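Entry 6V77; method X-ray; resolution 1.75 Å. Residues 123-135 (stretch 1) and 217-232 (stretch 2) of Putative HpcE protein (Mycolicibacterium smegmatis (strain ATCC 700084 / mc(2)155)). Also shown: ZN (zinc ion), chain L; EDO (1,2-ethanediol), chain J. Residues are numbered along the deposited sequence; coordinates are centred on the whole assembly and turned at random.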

# COMPACT_ATOMS: atom_id res chain seq x y z
N GLU B 123 -14.30 -8.95 8.68
CA GLU B 123 -13.50 -9.76 7.76
C GLU B 123 -12.49 -10.61 8.51
O GLU B 123 -11.98 -10.21 9.56
CB GLU B 123 -12.74 -8.90 6.75
CG GLU B 123 -13.64 -7.89 6.04
CD GLU B 123 -13.13 -7.47 4.69
OE1 GLU B 123 -12.03 -7.88 4.28
OE2 GLU B 123 -13.89 -6.73 4.04
N LEU B 124 -12.21 -11.78 7.95
CA LEU B 124 -11.04 -12.54 8.36
C LEU B 124 -9.80 -11.86 7.80
O LEU B 124 -9.75 -11.54 6.60
CB LEU B 124 -11.12 -13.98 7.85
CG LEU B 124 -9.87 -14.84 8.12
CD1 LEU B 124 -9.76 -15.11 9.60
CD2 LEU B 124 -9.96 -16.15 7.35
N VAL B 125 -8.82 -11.60 8.66
CA VAL B 125 -7.55 -11.00 8.27
C VAL B 125 -6.49 -12.09 8.31
O VAL B 125 -6.43 -12.87 9.26
CB VAL B 125 -7.18 -9.83 9.20
CG1 VAL B 125 -5.80 -9.27 8.84
CG2 VAL B 125 -8.21 -8.72 9.07
N VAL B 126 -5.66 -12.13 7.26
CA VAL B 126 -4.57 -13.09 7.10
C VAL B 126 -3.26 -12.32 7.12
O VAL B 126 -3.14 -11.28 6.46
CB VAL B 126 -4.73 -13.89 5.79
CG1 VAL B 126 -3.47 -14.78 5.54
CG2 VAL B 126 -6.01 -14.74 5.84
N VAL B 127 -2.28 -12.81 7.88
CA VAL B 127 -0.95 -12.20 7.94
C VAL B 127 0.03 -13.23 7.42
O VAL B 127 0.04 -14.36 7.89
CB VAL B 127 -0.58 -11.78 9.37
CG1 VAL B 127 0.82 -11.15 9.40
CG2 VAL B 127 -1.60 -10.80 9.94
N MET B 128 0.84 -12.84 6.43
CA MET B 128 1.77 -13.77 5.81
C MET B 128 2.97 -14.05 6.71
O MET B 128 3.50 -13.14 7.35
CB MET B 128 2.26 -13.20 4.47
CG MET B 128 1.13 -12.90 3.47
SD MET B 128 0.15 -14.38 3.10
CE MET B 128 1.37 -15.46 2.31
N GLY B 129 3.42 -15.31 6.70
CA GLY B 129 4.61 -15.71 7.43
C GLY B 129 5.77 -16.04 6.50
O GLY B 129 6.93 -16.10 6.91
N ARG B 130 5.44 -16.30 5.24
CA ARG B 130 6.44 -16.55 4.19
C ARG B 130 5.94 -15.87 2.93
O ARG B 130 4.74 -15.84 2.69
CB ARG B 130 6.62 -18.04 3.94
CG ARG B 130 7.72 -18.34 2.91
CD ARG B 130 7.80 -19.83 2.64
NE ARG B 130 8.64 -20.05 1.45
CZ ARG B 130 8.90 -21.23 0.90
NH1 ARG B 130 8.40 -22.35 1.43
NH2 ARG B 130 9.66 -21.28 -0.18
N GLY B 131 6.86 -15.30 2.15
CA GLY B 131 6.49 -14.55 0.97
C GLY B 131 6.77 -15.30 -0.32
O GLY B 131 7.11 -16.49 -0.33
N GLY B 132 6.60 -14.59 -1.42
CA GLY B 132 6.99 -15.11 -2.72
C GLY B 132 6.01 -14.83 -3.84
O GLY B 132 4.89 -14.34 -3.62
N ARG B 133 6.45 -15.12 -5.04
CA ARG B 133 5.66 -15.12 -6.25
C ARG B 133 5.28 -16.55 -6.59
O ARG B 133 6.02 -17.49 -6.29
CB ARG B 133 6.44 -14.50 -7.42
CG ARG B 133 6.72 -13.01 -7.24
CD ARG B 133 7.42 -12.41 -8.47
NE ARG B 133 7.78 -11.03 -8.21
CZ ARG B 133 6.97 -10.00 -8.45
NH1 ARG B 133 5.77 -10.22 -9.00
NH2 ARG B 133 7.35 -8.76 -8.17
N ASN B 134 4.12 -16.72 -7.22
CA ASN B 134 3.65 -18.03 -7.69
C ASN B 134 3.65 -19.06 -6.56
O ASN B 134 4.18 -20.17 -6.68
CB ASN B 134 4.50 -18.51 -8.87
CG ASN B 134 4.60 -17.47 -9.95
OD1 ASN B 134 3.59 -17.12 -10.58
ND2 ASN B 134 5.79 -16.93 -10.13
N ILE B 135 3.04 -18.67 -5.45
CA ILE B 135 2.79 -19.60 -4.34
C ILE B 135 1.65 -20.54 -4.74
O ILE B 135 0.57 -20.07 -5.15
CB ILE B 135 2.43 -18.83 -3.07
CG1 ILE B 135 3.57 -17.89 -2.67
CG2 ILE B 135 2.07 -19.76 -1.91
CD1 ILE B 135 3.13 -16.86 -1.61
ZN ZN L . -14.18 -5.34 2.41
C1 EDO J . 4.19 -11.96 -13.38
O1 EDO J . 3.48 -11.24 -14.40
C2 EDO J . 5.09 -10.98 -12.64
O2 EDO J . 4.26 -9.90 -12.20
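Stretch 2, residues 217-232: PVSNLIAYLSDTVELY

The contact between these two segments is a helix and its following loop laid along a strand and its following loop, apolar where the regular elements meet and held by backbone hydrogen bonds where the loops run together. It illustrates a common principle of packing: side chains set the spacing between secondary structures, while backbone peptide groups fix the register of the irregular segments beyond them.

Residues 123-128 of the first stretch form a strand, after which the chain continues as loop to I135. In the second, P217 occupies the N-cap position, and a helix begins at V218 and runs through the middle of the stretch before giving way to an extended tail at V229-Y232. The strand and helix axes cross at -50°, with their N-to-C directions 50° apart, and approach to 11.1 Å, a separation filled by side chains. Alternation along the strand directs L124, V126 and M128 toward the helix. V218 receives the first two through its CG2, which lies 4.0 Å from both L124 CD2 and V126 CG2. Farther along, M128 SD sits 4.1 Å from I222 CD1, and M128 CE reaches L231 CD1 at 3.9 Å. I135 closes this apolar layer from the far end of the loop, its CG2 3.9 Å from I222 CG2 and its CD1 4.0 Å from L231 CD1.

The tail of stretch 2 pairs with the loop of stretch 1 through a single antiparallel bridge: G132 N donates to L231 O at 2.8 Å, and L231 N returns a bond to G132 O at 3.1 Å. Glycine suits this approach. A CB on G131 would clash with L231 O, whereas G132 adopts backbone angles that themselves call for glycine.

Near the end of the helix, S226 becomes the next anchor. Its carbonyl O accepts from N134 N at 2.8 Å in a nearly straight bond, and its OG accepts from I135 N at 2.9 Å, so that one residue holds two successive amides. The loop also touches the helix where I135 O lies 3.4 Å from A223 CA, a CA-H...O contact.

The CA-to-CB bond of R133 points sideways, but the end of its side chain comes back to the second stretch. Its NH1 makes a weak hydrogen bond to T228 O at 2.9 Å, while E230 N and V229 C lie over one face of the guanidinium. Water completes the link to E230: water 4 accepts from R133 NH2 at 2.9 Å and donates to E230 OE1 at 2.8 Å.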

# COMPACT_ATOMS: atom_id res chain seq x y z
N PRO B 217 -11.37 -18.80 -1.57
CA PRO B 217 -10.84 -19.09 -0.24
C PRO B 217 -9.45 -18.51 -0.05
O PRO B 217 -8.81 -18.06 -1.00
CB PRO B 217 -10.81 -20.62 -0.18
CG PRO B 217 -11.88 -21.03 -1.13
CD PRO B 217 -11.82 -20.03 -2.26
N VAL B 218 -8.99 -18.54 1.20
CA VAL B 218 -7.70 -17.96 1.55
C VAL B 218 -6.60 -18.48 0.63
O VAL B 218 -5.80 -17.70 0.10
CB VAL B 218 -7.37 -18.24 3.03
CG1 VAL B 218 -5.91 -17.89 3.33
CG2 VAL B 218 -8.30 -17.42 3.95
N SER B 219 -6.57 -19.79 0.40
CA SER B 219 -5.49 -20.35 -0.42
C SER B 219 -5.55 -19.82 -1.84
O SER B 219 -4.52 -19.57 -2.47
CB SER B 219 -5.57 -21.88 -0.44
OG SER B 219 -5.30 -22.42 0.83
N ASN B 220 -6.76 -19.67 -2.37
CA ASN B 220 -6.91 -19.16 -3.72
C ASN B 220 -6.48 -17.70 -3.80
O ASN B 220 -5.83 -17.30 -4.77
CB ASN B 220 -8.36 -19.33 -4.18
CG ASN B 220 -8.58 -18.83 -5.59
OD1 ASN B 220 -8.90 -17.67 -5.80
ND2 ASN B 220 -8.39 -19.71 -6.57
N LEU B 221 -6.85 -16.90 -2.80
CA LEU B 221 -6.40 -15.51 -2.76
C LEU B 221 -4.88 -15.41 -2.79
O LEU B 221 -4.32 -14.61 -3.54
CB LEU B 221 -6.94 -14.84 -1.50
CG LEU B 221 -8.45 -14.62 -1.42
CD1 LEU B 221 -8.80 -14.05 -0.04
CD2 LEU B 221 -8.95 -13.69 -2.56
N ILE B 222 -4.20 -16.19 -1.95
CA ILE B 222 -2.74 -16.12 -1.89
C ILE B 222 -2.13 -16.51 -3.23
O ILE B 222 -1.26 -15.81 -3.76
CB ILE B 222 -2.23 -17.00 -0.74
CG1 ILE B 222 -2.57 -16.34 0.61
CG2 ILE B 222 -0.74 -17.30 -0.90
CD1 ILE B 222 -2.47 -17.30 1.80
N ALA B 223 -2.59 -17.62 -3.80
CA ALA B 223 -2.11 -18.05 -5.11
C ALA B 223 -2.35 -16.97 -6.17
O ALA B 223 -1.43 -16.61 -6.92
CB ALA B 223 -2.80 -19.36 -5.52
N TYR B 224 -3.57 -16.46 -6.22
CA TYR B 224 -3.94 -15.46 -7.23
C TYR B 224 -3.10 -14.20 -7.11
O TYR B 224 -2.49 -13.75 -8.09
CB TYR B 224 -5.43 -15.14 -7.10
CG TYR B 224 -5.91 -14.12 -8.11
CD1 TYR B 224 -6.16 -14.49 -9.42
CD2 TYR B 224 -6.10 -12.79 -7.75
CE1 TYR B 224 -6.57 -13.55 -10.36
CE2 TYR B 224 -6.52 -11.83 -8.68
CZ TYR B 224 -6.75 -12.23 -9.98
OH TYR B 224 -7.17 -11.34 -10.93
N LEU B 225 -3.04 -13.61 -5.91
CA LEU B 225 -2.23 -12.42 -5.70
C LEU B 225 -0.78 -12.65 -6.13
O LEU B 225 -0.19 -11.82 -6.83
CB LEU B 225 -2.27 -11.99 -4.24
CG LEU B 225 -3.61 -11.39 -3.79
CD1 LEU B 225 -3.61 -11.22 -2.29
CD2 LEU B 225 -3.85 -10.06 -4.51
N SER B 226 -0.20 -13.78 -5.70
CA SER B 226 1.22 -14.04 -5.92
C SER B 226 1.54 -14.34 -7.38
O SER B 226 2.73 -14.37 -7.75
CB SER B 226 1.68 -15.20 -5.05
OG SER B 226 1.18 -16.43 -5.56
N ASP B 227 0.52 -14.53 -8.21
CA ASP B 227 0.76 -14.64 -9.64
C ASP B 227 1.03 -13.31 -10.31
O ASP B 227 1.48 -13.30 -11.46
CB ASP B 227 -0.41 -15.35 -10.31
CG ASP B 227 -0.37 -16.87 -10.08
OD1 ASP B 227 0.72 -17.38 -9.71
OD2 ASP B 227 -1.40 -17.54 -10.26
N THR B 228 0.80 -12.19 -9.61
CA THR B 228 1.14 -10.85 -10.12
C THR B 228 2.15 -10.12 -9.26
O THR B 228 3.09 -9.53 -9.81
CB THR B 228 -0.14 -10.00 -10.25
OG1 THR B 228 -1.04 -10.63 -11.17
CG2 THR B 228 0.19 -8.58 -10.75
N VAL B 229 2.00 -10.15 -7.94
CA VAL B 229 2.87 -9.45 -7.00
C VAL B 229 3.77 -10.46 -6.27
O VAL B 229 3.51 -11.66 -6.26
CB VAL B 229 2.08 -8.62 -5.97
CG1 VAL B 229 1.25 -7.55 -6.69
CG2 VAL B 229 1.17 -9.54 -5.12
N GLU B 230 4.83 -9.94 -5.65
CA GLU B 230 5.56 -10.72 -4.65
C GLU B 230 4.95 -10.44 -3.28
O GLU B 230 5.02 -9.32 -2.79
CB GLU B 230 7.05 -10.38 -4.64
CG GLU B 230 7.86 -11.22 -3.62
CD GLU B 230 9.31 -10.77 -3.52
OE1 GLU B 230 9.74 -9.90 -4.31
OE2 GLU B 230 10.04 -11.29 -2.65
N LEU B 231 4.34 -11.46 -2.67
CA LEU B 231 3.91 -11.30 -1.28
C LEU B 231 5.14 -11.28 -0.36
O LEU B 231 6.16 -11.91 -0.64
CB LEU B 231 2.98 -12.44 -0.87
CG LEU B 231 1.68 -12.51 -1.66
CD1 LEU B 231 0.81 -13.64 -1.14
CD2 LEU B 231 0.91 -11.20 -1.49
N TYR B 232 5.05 -10.49 0.72
CA TYR B 232 6.12 -10.43 1.69
C TYR B 232 5.66 -10.98 3.03
O TYR B 232 4.48 -10.89 3.37
CB TYR B 232 6.61 -9.00 1.95
CG TYR B 232 7.17 -8.30 0.75
CD1 TYR B 232 8.34 -8.75 0.18
CD2 TYR B 232 6.53 -7.19 0.21
CE1 TYR B 232 8.89 -8.11 -0.92
CE2 TYR B 232 7.08 -6.53 -0.90
CZ TYR B 232 8.26 -7.01 -1.45
OH TYR B 232 8.83 -6.40 -2.55
O HOH W 1 -12.24 -6.07 1.85
O HOH W 2 4.22 -12.57 -9.49
O HOH W 3 10.17 -11.99 -6.94
O HOH W 4 9.91 -8.76 -6.85
O HOH W 5 0.37 -19.42 -7.71